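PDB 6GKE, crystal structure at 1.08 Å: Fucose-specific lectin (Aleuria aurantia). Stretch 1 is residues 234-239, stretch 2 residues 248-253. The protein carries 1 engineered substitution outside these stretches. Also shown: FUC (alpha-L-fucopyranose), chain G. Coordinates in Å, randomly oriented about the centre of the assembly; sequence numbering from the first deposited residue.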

# COMPACT_ATOMS: atom_id res chain seq x y z
N GLU A 234 -6.63 -13.31 -4.73
CA GLU A 234 -7.35 -14.52 -5.10
C GLU A 234 -8.71 -14.08 -5.65
O GLU A 234 -9.12 -12.94 -5.48
CB GLU A 234 -7.53 -15.47 -3.92
CG GLU A 234 -6.22 -15.89 -3.28
CD GLU A 234 -5.29 -16.71 -4.15
OE1 GLU A 234 -4.11 -16.82 -3.79
OE2 GLU A 234 -5.76 -17.25 -5.18
N GLU A 235 -9.43 -14.98 -6.32
CA GLU A 235 -10.71 -14.61 -6.90
C GLU A 235 -11.77 -14.48 -5.79
O GLU A 235 -11.72 -15.13 -4.75
CB GLU A 235 -11.18 -15.62 -7.94
CG GLU A 235 -10.21 -15.86 -9.09
CD GLU A 235 -9.95 -14.71 -10.05
OE1 GLU A 235 -10.47 -13.59 -9.84
OE2 GLU A 235 -9.20 -14.95 -11.03
N LEU A 236 -12.76 -13.62 -6.08
CA LEU A 236 -13.96 -13.44 -5.28
C LEU A 236 -14.83 -14.70 -5.36
O LEU A 236 -15.02 -15.25 -6.45
CB LEU A 236 -14.71 -12.23 -5.84
CG LEU A 236 -16.04 -11.88 -5.18
CD1 LEU A 236 -15.86 -11.52 -3.71
CD2 LEU A 236 -16.71 -10.74 -5.92
N TYR A 237 -15.39 -15.11 -4.22
CA TYR A 237 -16.36 -16.18 -4.13
C TYR A 237 -17.72 -15.63 -3.70
O TYR A 237 -17.79 -14.69 -2.91
CB TYR A 237 -15.94 -17.23 -3.10
CG TYR A 237 -14.80 -18.09 -3.56
CD1 TYR A 237 -13.50 -17.62 -3.49
CD2 TYR A 237 -14.99 -19.37 -4.06
CE1 TYR A 237 -12.42 -18.38 -3.92
CE2 TYR A 237 -13.93 -20.15 -4.48
CZ TYR A 237 -12.64 -19.66 -4.41
OH TYR A 237 -11.59 -20.42 -4.83
N GLU A 238 -18.78 -16.28 -4.20
CA GLU A 238 -20.14 -16.01 -3.76
C GLU A 238 -20.83 -17.34 -3.44
O GLU A 238 -20.80 -18.27 -4.25
CB GLU A 238 -20.94 -15.31 -4.86
CG GLU A 238 -22.37 -14.96 -4.46
CD GLU A 238 -23.24 -14.60 -5.65
OE1 GLU A 238 -23.54 -15.51 -6.45
OE2 GLU A 238 -23.62 -13.41 -5.78
N ALA A 239 -21.50 -17.38 -2.28
CA ALA A 239 -22.48 -18.42 -1.96
C ALA A 239 -23.86 -17.78 -2.02
O ALA A 239 -24.05 -16.68 -1.51
CB ALA A 239 -22.23 -19.00 -0.60
N PRO A 248 -20.57 -22.74 -3.59
CA PRO A 248 -19.97 -21.44 -3.86
C PRO A 248 -19.27 -21.44 -5.22
O PRO A 248 -18.70 -22.46 -5.63
CB PRO A 248 -18.98 -21.25 -2.71
CG PRO A 248 -19.55 -22.09 -1.60
CD PRO A 248 -20.12 -23.31 -2.30
N GLY A 249 -19.30 -20.30 -5.90
CA GLY A 249 -18.65 -20.13 -7.17
C GLY A 249 -17.83 -18.85 -7.21
O GLY A 249 -18.13 -17.88 -6.52
N GLN A 250 -16.79 -18.87 -8.04
CA GLN A 250 -15.95 -17.71 -8.25
C GLN A 250 -16.64 -16.71 -9.18
O GLN A 250 -17.29 -17.09 -10.16
CB GLN A 250 -14.60 -18.10 -8.83
CG GLN A 250 -13.73 -18.89 -7.87
CD GLN A 250 -12.39 -19.27 -8.47
OE1 GLN A 250 -12.13 -19.06 -9.65
NE2 GLN A 250 -11.52 -19.82 -7.65
N ILE A 251 -16.48 -15.43 -8.86
CA ILE A 251 -16.82 -14.32 -9.72
C ILE A 251 -15.50 -13.80 -10.27
O ILE A 251 -14.68 -13.30 -9.51
CB ILE A 251 -17.57 -13.22 -8.93
CG1 ILE A 251 -18.93 -13.73 -8.46
CG2 ILE A 251 -17.68 -11.94 -9.75
CD1 ILE A 251 -19.56 -12.86 -7.40
N LYS A 252 -15.29 -13.99 -11.58
CA LYS A 252 -13.99 -13.71 -12.14
C LYS A 252 -14.11 -13.36 -13.62
O LYS A 252 -15.13 -13.59 -14.26
CB LYS A 252 -13.04 -14.89 -11.92
CG LYS A 252 -13.44 -16.19 -12.61
CD LYS A 252 -12.50 -17.31 -12.22
CE LYS A 252 -12.83 -18.64 -12.85
NZ LYS A 252 -11.91 -19.69 -12.37
N ASP A 253 -13.01 -12.79 -14.12
CA ASP A 253 -12.84 -12.32 -15.47
C ASP A 253 -11.54 -12.94 -15.99
O ASP A 253 -10.48 -12.66 -15.44
CB ASP A 253 -12.82 -10.79 -15.47
CG ASP A 253 -12.54 -10.12 -16.80
OD1 ASP A 253 -12.12 -10.81 -17.74
OD2 ASP A 253 -12.74 -8.89 -16.87
C1 FUC G . -27.90 -15.38 -8.91
C2 FUC G . -26.41 -15.63 -8.66
C3 FUC G . -25.59 -14.42 -9.10
C4 FUC G . -26.12 -13.14 -8.44
C5 FUC G . -27.60 -13.01 -8.76
C6 FUC G . -28.27 -11.79 -8.14
O1 FUC G . -28.13 -15.32 -10.32
O2 FUC G . -26.01 -16.80 -9.39
O3 FUC G . -24.21 -14.65 -8.82
O4 FUC G . -25.99 -13.19 -7.01
O5 FUC G . -28.31 -14.16 -8.28
O HOH W 1 -12.40 -12.18 -8.60
O HOH W 2 -11.03 -12.12 -12.20
O HOH W 3 -9.86 -14.95 -13.76

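Each stretch contributes a short strand, and the two strands run antiparallel. Their pairing rests on three backbone hydrogen bonds. Glu238 and Gly249 bond both ways: Glu238 N donates to Gly249 O at 2.9 Å, and Gly249 N donates to Glu238 O at 3.0 Å. Further along, Ile251 N donates to Leu236 O at 2.8 Å. Weaker CA-H...O contacts fill in between, such as Gln250 CA to Leu236 O at 3.2 Å and Tyr237 CA to Gly249 O at 3.4 Å.

Tyr237 and Gln250 form a non-hydrogen-bonded pair, and their side chains add a contact of their own. Both point to the same face of the sheet, and both have chi1 in m. With chi2 in t, the Gln250 chain extends across the tyrosine. Its CG lies over one ring face, 3.9 Å from the centroid of the Tyr237 ring. Its amide then reaches the end of the ring, where Gln250 NE2 donates to Tyr237 OH at 2.9 Å. The other amide atom is used too: Lys252 NZ donates to Gln250 OE1 at 2.8 Å. Lys252 has chi1 in p and is extended beyond it, with chi2 to chi4 all t. That length lets its ammonium group reach the glutamine while the residue stays exposed.

Leu236, Glu238 and Ile251 point to the other face. Leu236 (chi1 t, chi2 p) and Ile251 (chi1 m, chi2 t) are buried, and these conformations bring Leu236 CD2 and Ile251 CD1 together at 3.8 Å. The same Ile251 CD1 lies 3.8 Å from Glu238 CB, so the isoleucine packs against the aliphatic base of the glutamate. Glu238 is itself buried, yet its carboxylate is well satisfied. With chi1 and chi2 both t, it reaches out to the fucose. FUC O3 donates to Glu238 OE1 at 2.6 Å, and FUC O4 donates to Glu238 OE2 at 2.7 Å. This suits a fucose-specific lectin. Gly249, opposite Glu238, adds no side chain to this face.

At one end, Ala239 CB touches Pro248 CG at 4.2 Å, a small apolar contact.

At the other end, Glu235 points toward stretch 2. Its chi1 and chi2 are both m, which folds the chain so that Glu235 OE1 sits 3.6 Å from Lys252 CB and within reach of two waters. Water 1 donates to Glu235 OE1 and to Ile251 O, each at 2.7 Å, and accepts from Leu236 N at 2.9 Å. Water 2 accepts from Asp253 N at 2.8 Å and lies 2.8 Å from Glu235 OE1. The carboxylate thus extends the junction beyond the direct backbone bonds.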